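Local coordinates for protein Rab GDP-dissociation inhibitor (Saccharomyces cerevisiae, PDB 2BCG) that regulates GDP/GTP exchange on the Rab GTPase Sec4 by slowing release of its GDP and extracts GDP-bound Ypt7 from vacuolar membranes, at residues A[128-133]-A[137-142]; A[148-153]-A[192-197]; A[124-129]-A[322-327]; A[331-336]-A[342-347]. All blocks are in the same frame, centred on the assembly; numbering follows the deposited sequence. Where two conformers were deposited one is given.

Contact 1: residues A[128-133]-A[137-142]. With GER (geran-8-yl geran), chain C.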
# COMPACT_ATOMS: atom_id res chain seq x y z
N LYS A 128 -8.02 -21.06 16.56
CA LYS A 128 -7.03 -19.99 16.53
C LYS A 128 -5.64 -20.59 16.77
O LYS A 128 -5.41 -21.32 17.77
CB LYS A 128 -7.33 -18.84 17.50
CG LYS A 128 -6.34 -17.65 17.34
CD LYS A 128 -6.40 -16.64 18.48
CE LYS A 128 -5.55 -15.39 18.15
NZ LYS A 128 -4.07 -15.65 18.32
N VAL A 129 -4.72 -20.29 15.87
CA VAL A 129 -3.33 -20.69 16.02
C VAL A 129 -2.73 -19.87 17.17
O VAL A 129 -2.86 -18.65 17.19
CB VAL A 129 -2.51 -20.43 14.75
CG1 VAL A 129 -0.99 -20.67 14.98
CG2 VAL A 129 -3.03 -21.26 13.57
N PRO A 130 -2.08 -20.54 18.15
CA PRO A 130 -1.50 -19.77 19.27
C PRO A 130 -0.56 -18.62 18.86
O PRO A 130 0.19 -18.71 17.89
CB PRO A 130 -0.74 -20.85 20.08
CG PRO A 130 -1.46 -22.10 19.81
CD PRO A 130 -1.94 -22.00 18.34
N ALA A 131 -0.67 -17.53 19.61
CA ALA A 131 0.17 -16.36 19.42
C ALA A 131 0.96 -16.05 20.68
O ALA A 131 1.72 -15.07 20.71
CB ALA A 131 -0.69 -15.14 19.00
N ASN A 132 0.77 -16.87 21.72
CA ASN A 132 1.52 -16.71 22.97
C ASN A 132 1.57 -18.04 23.73
O ASN A 132 0.93 -19.01 23.32
CB ASN A 132 0.94 -15.56 23.82
CG ASN A 132 -0.49 -15.82 24.27
OD1 ASN A 132 -0.85 -16.95 24.59
ND2 ASN A 132 -1.31 -14.77 24.29
N GLU A 133 2.32 -18.10 24.83
CA GLU A 133 2.47 -19.37 25.56
C GLU A 133 1.17 -19.89 26.19
O GLU A 133 0.91 -21.10 26.13
CB GLU A 133 3.55 -19.24 26.65
CG GLU A 133 3.90 -20.58 27.33
CD GLU A 133 5.11 -20.47 28.23
OE1 GLU A 133 5.46 -19.33 28.57
OE2 GLU A 133 5.71 -21.52 28.55
N ILE A 137 -0.45 -23.47 25.46
CA ILE A 137 -0.85 -24.42 26.50
C ILE A 137 -2.31 -24.85 26.32
O ILE A 137 -2.62 -26.06 26.40
CB ILE A 137 -0.60 -23.81 27.89
CG1 ILE A 137 0.91 -23.80 28.14
CG2 ILE A 137 -1.36 -24.56 28.99
CD1 ILE A 137 1.36 -22.76 29.16
N SER A 138 -3.17 -23.88 26.02
CA SER A 138 -4.62 -24.13 25.88
C SER A 138 -5.04 -24.93 24.65
O SER A 138 -6.09 -25.58 24.65
CB SER A 138 -5.38 -22.80 25.78
OG SER A 138 -5.33 -22.08 27.00
N SER A 139 -4.27 -24.83 23.56
CA SER A 139 -4.80 -25.27 22.27
C SER A 139 -5.10 -26.77 22.24
O SER A 139 -4.27 -27.57 22.69
CB SER A 139 -3.81 -24.95 21.15
OG SER A 139 -4.33 -25.38 19.91
N PRO A 140 -6.28 -27.15 21.72
CA PRO A 140 -6.59 -28.57 21.53
C PRO A 140 -6.01 -29.15 20.24
O PRO A 140 -6.26 -30.33 19.94
CB PRO A 140 -8.12 -28.58 21.47
CG PRO A 140 -8.47 -27.26 20.85
CD PRO A 140 -7.42 -26.29 21.35
N LEU A 141 -5.26 -28.33 19.49
CA LEU A 141 -4.70 -28.77 18.21
C LEU A 141 -3.72 -29.94 18.35
O LEU A 141 -3.50 -30.68 17.39
CB LEU A 141 -4.05 -27.59 17.49
CG LEU A 141 -4.97 -26.54 16.84
CD1 LEU A 141 -4.16 -25.33 16.41
CD2 LEU A 141 -5.76 -27.14 15.65
N MET A 142 -3.13 -30.10 19.55
CA MET A 142 -2.14 -31.15 19.84
C MET A 142 -2.38 -31.71 21.23
O MET A 142 -2.82 -30.96 22.12
CB MET A 142 -0.72 -30.57 19.83
CG MET A 142 -0.24 -30.04 18.50
SD MET A 142 1.51 -29.68 18.61
CE MET A 142 1.72 -28.85 17.02
C1 GER C . 10.93 -14.62 22.22
C2 GER C . 9.45 -14.81 22.61
C3 GER C . 8.90 -16.06 22.95
C4 GER C . 9.78 -17.32 22.96
C5 GER C . 7.41 -16.18 23.33
C6 GER C . 6.46 -15.99 22.13
C7 GER C . 6.15 -17.19 21.47
C8 GER C . 6.20 -17.43 20.09
C9 GER C . 6.66 -16.31 19.15
C10 GER C . 5.84 -18.81 19.49
C11 GER C . 4.40 -19.04 19.00
C12 GER C . 4.14 -20.42 19.05
C13 GER C . 3.42 -21.29 18.22
C14 GER C . 2.68 -20.80 16.96
C15 GER C . 3.38 -22.78 18.60
C16 GER C . 2.03 -23.47 18.33
C17 GER C . 1.64 -24.27 19.41
C18 GER C . 0.58 -25.19 19.51
C19 GER C . -0.38 -25.50 18.36
C20 GER C . 0.37 -25.92 20.83
O HOH W 1 -6.27 -23.61 18.99
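Pro130 and Ser139 face each other where the chain leaves strand 125-128, makes the short helix 133-138 and turns back, and this strand-loop-helix element forms part of the geranylgeranyl pocket. The apolar contacts are thin. Pro130 CG lies 3.9 Å from Ser139 CB, and Pro130 CD meets Leu141 CD1 more loosely. The outer end of the proline ring also serves the lipid of chain C, with Pro130 CG 3.7 Å from its C18. At the other end of the contact, the Glu133 chain is extended and its CG touches Ile137 CD1 at 3.8 Å.

The polar contacts begin with the helical bond from Ile137 N to Glu133 O, 2.8 Å long and fairly straight at 160°. Asn132, at the N-cap, turns OD1 to the backbone N of Glu135, while Glu135 also forms a salt bridge with Lys128, whose NZ is hydrogen-bonded to Lys231 O as well. After the helix, Ser139 makes an ST turn. A chi1 of -180° sets its hydroxyl beside its carbonyl carbon, where Ser139 OG accepts from Leu141 N at 3.1 Å. The same oxygen meets a water 2.8 Å from Ser139 OG, and that water donates to Lys128 O across 2.7 Å.

Contact 2: residues A[148-153]-A[192-197]; sequences RRMKKF and KEFIGH. With GER (geran-8-yl geran), chain D; GER (geran-8-yl geran), chain C.
Ile195 and Met150 reach toward each other tip to tip, with Met150 SD 3.6 Å from Ile195 CD1. Phe153, from the same helix as Met150, and Ile195 come from opposite directions, Phe153 CE2 standing 3.7 Å from Ile195 CD1 and also touching CG2. Both branches of Ile195 are therefore engaged, and an alanine here would probably leave the Met150 sulfur and the Phe153 ring without their shared partner and open a gap between the helices. Met150 is bent at chi2 (65°), which carries its methyl across to the edge of the Phe194 ring, Met150 CE lying 4.2 Å from Phe194 CE2.

The same side chains also touch the lipids. Met150 CG packs 3.6 Å from C14 of the chain D geranylgeranyl, and Phe194 CZ lies 3.6 Å from C19 of the chain C group. One apolar cluster thus forms a wall for both isoprenoids, and Met199 touches both Met150 and Phe194.

The segment axes of 148-153 and 192-197 cross at -36° and come no closer than 12.4 Å, a wide spacing bridged by long side chains. Ile219 of helix 212-229 packs against Phe153 and Ile195, as does helix 178-184 through Val181 and Tyr182 respectively.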
# COMPACT_ATOMS: atom_id res chain seq x y z
N ARG A 148 5.05 -31.56 23.82
CA ARG A 148 6.41 -31.64 24.34
C ARG A 148 7.46 -31.82 23.22
O ARG A 148 8.53 -31.20 23.26
CB ARG A 148 6.52 -32.75 25.40
CG ARG A 148 5.75 -32.43 26.68
CD ARG A 148 5.93 -33.49 27.77
NE ARG A 148 5.02 -33.22 28.88
CZ ARG A 148 4.87 -33.99 29.95
NH1 ARG A 148 5.58 -35.11 30.09
NH2 ARG A 148 4.00 -33.63 30.89
N ARG A 149 7.13 -32.65 22.23
CA ARG A 149 8.02 -32.86 21.08
C ARG A 149 8.07 -31.58 20.22
O ARG A 149 9.13 -31.20 19.73
CB ARG A 149 7.58 -34.06 20.24
CG ARG A 149 7.84 -35.43 20.89
CD ARG A 149 7.44 -36.57 19.98
NE ARG A 149 5.99 -36.79 19.93
CZ ARG A 149 5.32 -37.60 20.74
NH1 ARG A 149 5.97 -38.30 21.68
NH2 ARG A 149 4.00 -37.74 20.63
N MET A 150 6.91 -30.94 20.04
CA MET A 150 6.81 -29.64 19.36
C MET A 150 7.71 -28.58 20.00
O MET A 150 8.39 -27.82 19.30
CB MET A 150 5.35 -29.18 19.41
CG MET A 150 5.09 -27.79 18.86
SD MET A 150 5.43 -27.76 17.11
CE MET A 150 5.07 -26.04 16.74
N LYS A 151 7.68 -28.51 21.33
CA LYS A 151 8.48 -27.56 22.11
C LYS A 151 9.99 -27.70 21.90
O LYS A 151 10.70 -26.70 21.71
CB LYS A 151 8.13 -27.71 23.59
CG LYS A 151 8.79 -26.69 24.50
CD LYS A 151 7.92 -26.44 25.70
CE LYS A 151 8.63 -25.70 26.82
NZ LYS A 151 7.61 -25.43 27.89
N LYS A 152 10.49 -28.94 21.92
CA LYS A 152 11.90 -29.17 21.67
C LYS A 152 12.29 -28.72 20.27
O LYS A 152 13.35 -28.14 20.08
CB LYS A 152 12.26 -30.63 21.88
CG LYS A 152 12.04 -31.06 23.32
CD LYS A 152 12.39 -32.50 23.53
CE LYS A 152 12.80 -32.70 24.98
NZ LYS A 152 13.08 -34.12 25.29
N PHE A 153 11.41 -28.97 19.31
CA PHE A 153 11.60 -28.47 17.95
C PHE A 153 11.73 -26.94 17.91
O PHE A 153 12.68 -26.41 17.33
CB PHE A 153 10.44 -28.92 17.06
CG PHE A 153 10.43 -28.30 15.69
CD1 PHE A 153 11.34 -28.73 14.73
CD2 PHE A 153 9.50 -27.31 15.36
CE1 PHE A 153 11.34 -28.17 13.45
CE2 PHE A 153 9.49 -26.74 14.10
CZ PHE A 153 10.42 -27.17 13.13
N LYS A 192 3.40 -32.15 11.64
CA LYS A 192 4.10 -31.72 10.44
C LYS A 192 3.20 -30.76 9.65
O LYS A 192 3.68 -29.70 9.25
CB LYS A 192 4.53 -32.89 9.58
CG LYS A 192 5.52 -33.86 10.22
CD LYS A 192 5.88 -34.89 9.16
CE LYS A 192 6.41 -36.17 9.74
NZ LYS A 192 6.81 -37.09 8.63
N GLU A 193 1.92 -31.13 9.45
CA GLU A 193 0.96 -30.30 8.67
C GLU A 193 0.79 -28.94 9.32
O GLU A 193 0.82 -27.90 8.64
CB GLU A 193 -0.41 -30.99 8.51
CG GLU A 193 -1.61 -29.99 8.35
CD GLU A 193 -2.95 -30.66 8.07
OE1 GLU A 193 -3.92 -30.52 8.87
OE2 GLU A 193 -3.04 -31.31 7.02
N PHE A 194 0.64 -28.94 10.64
CA PHE A 194 0.50 -27.69 11.38
C PHE A 194 1.72 -26.78 11.23
O PHE A 194 1.59 -25.58 10.93
CB PHE A 194 0.22 -27.94 12.87
CG PHE A 194 0.19 -26.68 13.66
CD1 PHE A 194 -0.97 -25.88 13.70
CD2 PHE A 194 1.34 -26.22 14.31
CE1 PHE A 194 -0.98 -24.67 14.42
CE2 PHE A 194 1.35 -25.02 15.02
CZ PHE A 194 0.18 -24.24 15.08
N ILE A 195 2.92 -27.32 11.46
CA ILE A 195 4.11 -26.50 11.33
C ILE A 195 4.28 -26.02 9.90
O ILE A 195 4.50 -24.82 9.67
CB ILE A 195 5.38 -27.27 11.76
CG1 ILE A 195 5.30 -27.56 13.25
CG2 ILE A 195 6.67 -26.44 11.42
CD1 ILE A 195 6.31 -28.65 13.69
N GLY A 196 4.18 -26.94 8.95
CA GLY A 196 4.38 -26.62 7.53
C GLY A 196 3.39 -25.60 6.99
O GLY A 196 3.80 -24.67 6.27
N HIS A 197 2.11 -25.76 7.34
CA HIS A 197 1.02 -24.96 6.73
C HIS A 197 0.62 -23.76 7.55
O HIS A 197 0.32 -22.70 6.97
CB HIS A 197 -0.21 -25.80 6.43
CG HIS A 197 0.03 -26.86 5.42
ND1 HIS A 197 -0.47 -26.79 4.14
CD2 HIS A 197 0.79 -27.99 5.47
CE1 HIS A 197 -0.06 -27.84 3.45
NE2 HIS A 197 0.72 -28.58 4.24
C1 GER D . 11.81 -16.76 18.47
C2 GER D . 10.68 -17.64 19.06
C3 GER D . 10.51 -19.01 18.81
C4 GER D . 11.46 -19.81 17.89
C5 GER D . 9.33 -19.75 19.46
C6 GER D . 9.74 -20.66 20.62
C7 GER D . 8.62 -21.09 21.35
C8 GER D . 8.50 -22.18 22.22
C9 GER D . 9.69 -23.10 22.52
C10 GER D . 7.14 -22.43 22.91
C11 GER D . 6.35 -23.61 22.32
C12 GER D . 5.34 -24.01 23.19
C13 GER D . 4.41 -25.04 23.06
C14 GER D . 4.37 -25.96 21.84
C15 GER D . 3.39 -25.27 24.18
C16 GER D . 3.91 -26.30 25.18
C17 GER D . 2.89 -26.71 26.03
C18 GER D . 2.76 -27.97 26.61
C19 GER D . 3.80 -29.07 26.32
C20 GER D . 1.56 -28.24 27.53
C1 GER C . 10.93 -14.62 22.22
C2 GER C . 9.45 -14.81 22.61
C3 GER C . 8.90 -16.06 22.95
C4 GER C . 9.78 -17.32 22.96
C5 GER C . 7.41 -16.18 23.33
C6 GER C . 6.46 -15.99 22.13
C7 GER C . 6.15 -17.19 21.47
C8 GER C . 6.20 -17.43 20.09
C9 GER C . 6.66 -16.31 19.15
C10 GER C . 5.84 -18.81 19.49
C11 GER C . 4.40 -19.04 19.00
C12 GER C . 4.14 -20.42 19.05
C13 GER C . 3.42 -21.29 18.22
C14 GER C . 2.68 -20.80 16.96
C15 GER C . 3.38 -22.78 18.60
C16 GER C . 2.03 -23.47 18.33
C17 GER C . 1.64 -24.27 19.41
C18 GER C . 0.58 -25.19 19.51
C19 GER C . -0.38 -25.50 18.36
C20 GER C . 0.37 -25.92 20.83

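Contact 3: residues A[124-129]-A[322-327]; sequences GKIYKV and PNTSNA
Ile126 meets the loop 322-327 from strand 125-128, an outermost strand of the mixed sheet within this chain, and carries the direct contact almost alone. The loop links strand 303-317 to strand 330-334 of the same sheet, so the contact ties a connection of the sheet to its edge. The Ile126 side chain points to the loop. Its CG1 sits between the backbone N and carbonyl carbon (chi1 58°), a setting that sends CD1 out to the Asn323 carbonyl oxygen. Ile126 CD1 lies 3.6 Å from Asn323 O and 3.7 Å from Thr324 CG2, the two side chains crossing at a slant. Ile126 CG1 adds a looser contact with Asn323 CB at 4.2 Å. The backbone of Ile126 takes part as well: one water donates to both Ile126 O, at 2.8 Å, and Asn323 O, at 2.7 Å.

Tyr127 faces the other way, onto Pro140 and Leu141, while Lys128 starts toward the loop before its ammonium leads off to Lys231 O and Glu135. Behind the contact, Tyr119 of strand 118-122 packs on Ile126 and Thr324.

Asn323 O therefore has a methyl and a water as neighbours, so a single apolar branch and one solvent bridge join the sheet edge to a loop that lies largely at the surface.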
# COMPACT_ATOMS: atom_id res chain seq x y z
N GLY A 124 -13.85 -29.49 9.59
CA GLY A 124 -15.05 -28.66 9.54
C GLY A 124 -15.11 -27.48 10.50
O GLY A 124 -16.01 -26.63 10.39
N LYS A 125 -14.16 -27.41 11.44
CA LYS A 125 -14.14 -26.33 12.43
C LYS A 125 -12.87 -25.52 12.26
O LYS A 125 -11.89 -26.00 11.68
CB LYS A 125 -14.19 -26.89 13.85
CG LYS A 125 -15.37 -27.82 14.13
CD LYS A 125 -15.49 -28.15 15.62
CE LYS A 125 -16.01 -26.96 16.41
NZ LYS A 125 -17.44 -26.63 16.10
N ILE A 126 -12.85 -24.30 12.80
CA ILE A 126 -11.61 -23.48 12.81
C ILE A 126 -11.09 -23.28 14.23
O ILE A 126 -11.89 -23.19 15.16
CB ILE A 126 -11.79 -22.12 12.05
CG1 ILE A 126 -12.91 -21.24 12.62
CG2 ILE A 126 -12.06 -22.42 10.56
CD1 ILE A 126 -12.96 -19.81 12.01
N TYR A 127 -9.77 -23.20 14.35
CA TYR A 127 -9.05 -23.09 15.64
C TYR A 127 -8.04 -21.94 15.56
O TYR A 127 -7.26 -21.89 14.61
CB TYR A 127 -8.29 -24.40 15.92
CG TYR A 127 -9.19 -25.60 16.05
CD1 TYR A 127 -9.68 -25.98 17.30
CD2 TYR A 127 -9.59 -26.32 14.92
CE1 TYR A 127 -10.54 -27.04 17.44
CE2 TYR A 127 -10.47 -27.40 15.05
CZ TYR A 127 -10.93 -27.75 16.32
OH TYR A 127 -11.78 -28.81 16.49
N LYS A 128 -8.02 -21.06 16.56
CA LYS A 128 -7.03 -19.99 16.53
C LYS A 128 -5.64 -20.59 16.77
O LYS A 128 -5.41 -21.32 17.77
CB LYS A 128 -7.33 -18.84 17.50
CG LYS A 128 -6.34 -17.65 17.34
CD LYS A 128 -6.40 -16.64 18.48
CE LYS A 128 -5.55 -15.39 18.15
NZ LYS A 128 -4.07 -15.65 18.32
N VAL A 129 -4.72 -20.29 15.87
CA VAL A 129 -3.33 -20.69 16.02
C VAL A 129 -2.73 -19.87 17.17
O VAL A 129 -2.86 -18.65 17.19
CB VAL A 129 -2.51 -20.43 14.75
CG1 VAL A 129 -0.99 -20.67 14.98
CG2 VAL A 129 -3.03 -21.26 13.57
N PRO A 322 -18.39 -16.29 11.71
CA PRO A 322 -18.64 -17.19 12.86
C PRO A 322 -17.35 -17.83 13.45
O PRO A 322 -16.37 -18.09 12.73
CB PRO A 322 -19.59 -18.27 12.30
CG PRO A 322 -20.18 -17.63 11.02
CD PRO A 322 -19.18 -16.63 10.51
N ASN A 323 -17.37 -18.09 14.77
CA ASN A 323 -16.31 -18.79 15.47
C ASN A 323 -14.94 -18.11 15.39
O ASN A 323 -13.90 -18.77 15.30
CB ASN A 323 -16.26 -20.27 15.04
CG ASN A 323 -17.53 -21.01 15.39
OD1 ASN A 323 -18.25 -21.59 14.52
ND2 ASN A 323 -17.85 -20.95 16.63
N THR A 324 -14.97 -16.77 15.45
CA THR A 324 -13.72 -16.01 15.48
C THR A 324 -13.72 -15.01 16.62
O THR A 324 -12.94 -14.05 16.62
CB THR A 324 -13.48 -15.25 14.15
OG1 THR A 324 -14.52 -14.26 13.95
CG2 THR A 324 -13.41 -16.23 12.95
N SER A 325 -14.61 -15.23 17.59
CA SER A 325 -14.72 -14.29 18.69
C SER A 325 -14.97 -12.84 18.21
O SER A 325 -14.48 -11.87 18.81
CB SER A 325 -13.48 -14.41 19.62
OG SER A 325 -13.26 -15.76 20.07
N ASN A 326 -15.70 -12.70 17.11
CA ASN A 326 -16.06 -11.38 16.55
C ASN A 326 -14.82 -10.56 16.19
O ASN A 326 -14.78 -9.33 16.30
CB ASN A 326 -17.02 -10.61 17.44
CG ASN A 326 -18.44 -11.18 17.41
OD1 ASN A 326 -18.74 -12.14 16.69
ND2 ASN A 326 -19.31 -10.59 18.22
N ALA A 327 -13.79 -11.26 15.75
CA ALA A 327 -12.53 -10.61 15.34
C ALA A 327 -12.76 -9.54 14.27
O ALA A 327 -13.58 -9.73 13.38
CB ALA A 327 -11.55 -11.67 14.81
O HOH W 2 -12.63 -20.87 16.53

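Contact 4: residues A[331-336]-A[342-347]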
# COMPACT_ATOMS: atom_id res chain seq x y z
N GLN A 331 -6.89 -14.23 9.38
CA GLN A 331 -6.64 -15.18 8.33
C GLN A 331 -7.29 -16.51 8.68
O GLN A 331 -7.22 -16.93 9.85
CB GLN A 331 -5.12 -15.41 8.20
CG GLN A 331 -4.74 -16.71 7.48
CD GLN A 331 -3.28 -16.76 7.17
OE1 GLN A 331 -2.86 -16.48 6.04
NE2 GLN A 331 -2.49 -17.12 8.17
N ILE A 332 -7.90 -17.17 7.70
CA ILE A 332 -8.20 -18.59 7.87
C ILE A 332 -7.32 -19.38 6.91
O ILE A 332 -7.20 -19.01 5.73
CB ILE A 332 -9.69 -18.92 7.58
CG1 ILE A 332 -10.62 -18.13 8.50
CG2 ILE A 332 -9.94 -20.43 7.76
CD1 ILE A 332 -12.12 -18.29 8.13
N ILE A 333 -6.76 -20.49 7.42
CA ILE A 333 -5.97 -21.40 6.59
C ILE A 333 -6.71 -22.73 6.53
O ILE A 333 -6.98 -23.32 7.60
CB ILE A 333 -4.56 -21.69 7.20
CG1 ILE A 333 -3.76 -20.40 7.34
CG2 ILE A 333 -3.78 -22.68 6.33
CD1 ILE A 333 -2.53 -20.54 8.22
N ILE A 334 -7.04 -23.20 5.32
CA ILE A 334 -7.63 -24.54 5.19
C ILE A 334 -6.54 -25.43 4.58
O ILE A 334 -6.33 -25.35 3.37
CB ILE A 334 -8.93 -24.53 4.33
CG1 ILE A 334 -9.92 -23.48 4.84
CG2 ILE A 334 -9.60 -25.92 4.31
CD1 ILE A 334 -11.24 -23.44 4.07
N PRO A 335 -5.82 -26.21 5.42
CA PRO A 335 -4.75 -27.08 4.89
C PRO A 335 -5.30 -28.09 3.91
O PRO A 335 -6.41 -28.60 4.09
CB PRO A 335 -4.22 -27.80 6.14
CG PRO A 335 -4.54 -26.86 7.25
CD PRO A 335 -5.92 -26.35 6.88
N GLN A 336 -4.50 -28.36 2.90
CA GLN A 336 -4.88 -29.19 1.79
C GLN A 336 -5.38 -30.58 2.23
O GLN A 336 -6.32 -31.11 1.65
CB GLN A 336 -3.68 -29.34 0.85
CG GLN A 336 -2.50 -30.06 1.50
CD GLN A 336 -1.37 -30.22 0.58
OE1 GLN A 336 -1.36 -31.12 -0.27
NE2 GLN A 336 -0.39 -29.37 0.72
N LYS A 342 -4.70 -30.38 -3.33
CA LYS A 342 -3.28 -30.21 -3.61
C LYS A 342 -2.75 -28.88 -3.06
O LYS A 342 -1.53 -28.71 -2.94
CB LYS A 342 -3.03 -30.26 -5.12
CG LYS A 342 -3.55 -31.55 -5.78
CD LYS A 342 -3.46 -31.49 -7.29
CE LYS A 342 -3.84 -32.84 -7.91
NZ LYS A 342 -3.31 -33.04 -9.30
N SER A 343 -3.65 -27.95 -2.72
CA SER A 343 -3.22 -26.65 -2.21
C SER A 343 -4.19 -26.15 -1.17
O SER A 343 -5.39 -26.42 -1.19
CB SER A 343 -2.97 -25.61 -3.30
OG SER A 343 -4.18 -25.12 -3.80
N ASP A 344 -3.64 -25.36 -0.27
CA ASP A 344 -4.45 -24.74 0.77
C ASP A 344 -5.44 -23.71 0.20
O ASP A 344 -5.24 -23.14 -0.87
CB ASP A 344 -3.55 -24.06 1.80
CG ASP A 344 -2.68 -25.04 2.57
OD1 ASP A 344 -1.93 -24.57 3.46
OD2 ASP A 344 -2.75 -26.26 2.30
N ILE A 345 -6.53 -23.50 0.93
CA ILE A 345 -7.43 -22.35 0.65
C ILE A 345 -7.23 -21.37 1.77
O ILE A 345 -7.12 -21.76 2.95
CB ILE A 345 -8.92 -22.79 0.63
CG1 ILE A 345 -9.12 -23.90 -0.42
CG2 ILE A 345 -9.83 -21.58 0.39
CD1 ILE A 345 -10.53 -24.38 -0.54
N TYR A 346 -7.11 -20.09 1.40
CA TYR A 346 -6.98 -19.00 2.37
C TYR A 346 -8.24 -18.15 2.40
O TYR A 346 -8.94 -17.99 1.40
CB TYR A 346 -5.80 -18.07 2.03
CG TYR A 346 -4.44 -18.72 2.19
CD1 TYR A 346 -3.59 -18.81 1.09
CD2 TYR A 346 -3.98 -19.20 3.44
CE1 TYR A 346 -2.33 -19.41 1.20
CE2 TYR A 346 -2.71 -19.78 3.56
CZ TYR A 346 -1.90 -19.87 2.44
OH TYR A 346 -0.65 -20.41 2.53
N VAL A 347 -8.49 -17.57 3.56
CA VAL A 347 -9.45 -16.48 3.64
C VAL A 347 -8.76 -15.33 4.36
O VAL A 347 -8.05 -15.52 5.36
CB VAL A 347 -10.77 -16.87 4.37
CG1 VAL A 347 -11.85 -15.82 4.07
CG2 VAL A 347 -11.27 -18.27 3.92
O HOH W 3 -5.13 -15.29 4.56
O HOH W 4 -7.37 -26.76 0.78
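Ile332 and Val347 pack side by side, with CB atoms 4.0 Å apart, and Ile334 repeats the arrangement with Ile345 on the same face of the sheet. Ile366 of strand 362-369 extends this apolar layer against Ile345 and Val347. On the opposite face, Ile333 lies alongside Tyr346 and points the same way, its CG1 meeting the ring at the edge, 4.0 Å from Tyr346 CE2. Gln331 runs beside the same tyrosine, its amide turned only 18° from the ring plane.

The two strands form an antiparallel beta hairpin within the mixed sheet, the short segments running at 167°. Ile332-Val347 and Ile334-Ile345 are hydrogen-bonded pairs, and Ile333-Tyr346 between them is a non-hydrogen-bonded pair. The Ile334 N to Ile345 O bond, 2.8 Å, comes in nearly end-on to the carbonyl, whereas Ile345 N approaches Ile334 O in the carbonyl plane, on a lone pair.

Toward one end, a water donates to both Gln331 OE1 and Val347 O; the Gln331 amide nitrogen is held by Tyr234 and Ser118. At the other, Asp344 has CG anti to its carbonyl carbon (chi1 -65°), which carries the carboxylate toward Pro335 and Gln336. Asp344 OD2 accepts from Gln336 N at 2.8 Å, met from above the carboxylate plane. Its other oxygen, OD1, is hydrogen-bonded to His197 ND1 of helix 189-199. An alanine in place of Asp344 would probably leave both Gln336 N and His197 without this partner and weaken the polar tie between the hairpin and that helix. A second water donates to Ile334 O and Ser343 O, 2.8 Å from the latter.

In the fold
Contacts 2 and 4 are buried, whereas contacts 1 and 3 are only partly so. Their chemistry differs accordingly: contact 2 is apolar throughout, contact 4 combines a ladder of backbone bonds with apolar faces and has waters toward its ends, and contacts 1 and 3 have sparse packing and lean on a water bridge, contact 1 with one helical hydrogen bond besides. Contacts 1 and 3 share Lys128 and Val129 and so start from the same strand end. Contacts 1 and 2 both touch the lipid of chain C and meet around Phe194, against which Val129, Leu141 and Met142 pack. Contacts 3 and 4 touch where Ile126 packs on Ile332 of the mixed sheet, and His197 connects contact 2 to contact 4.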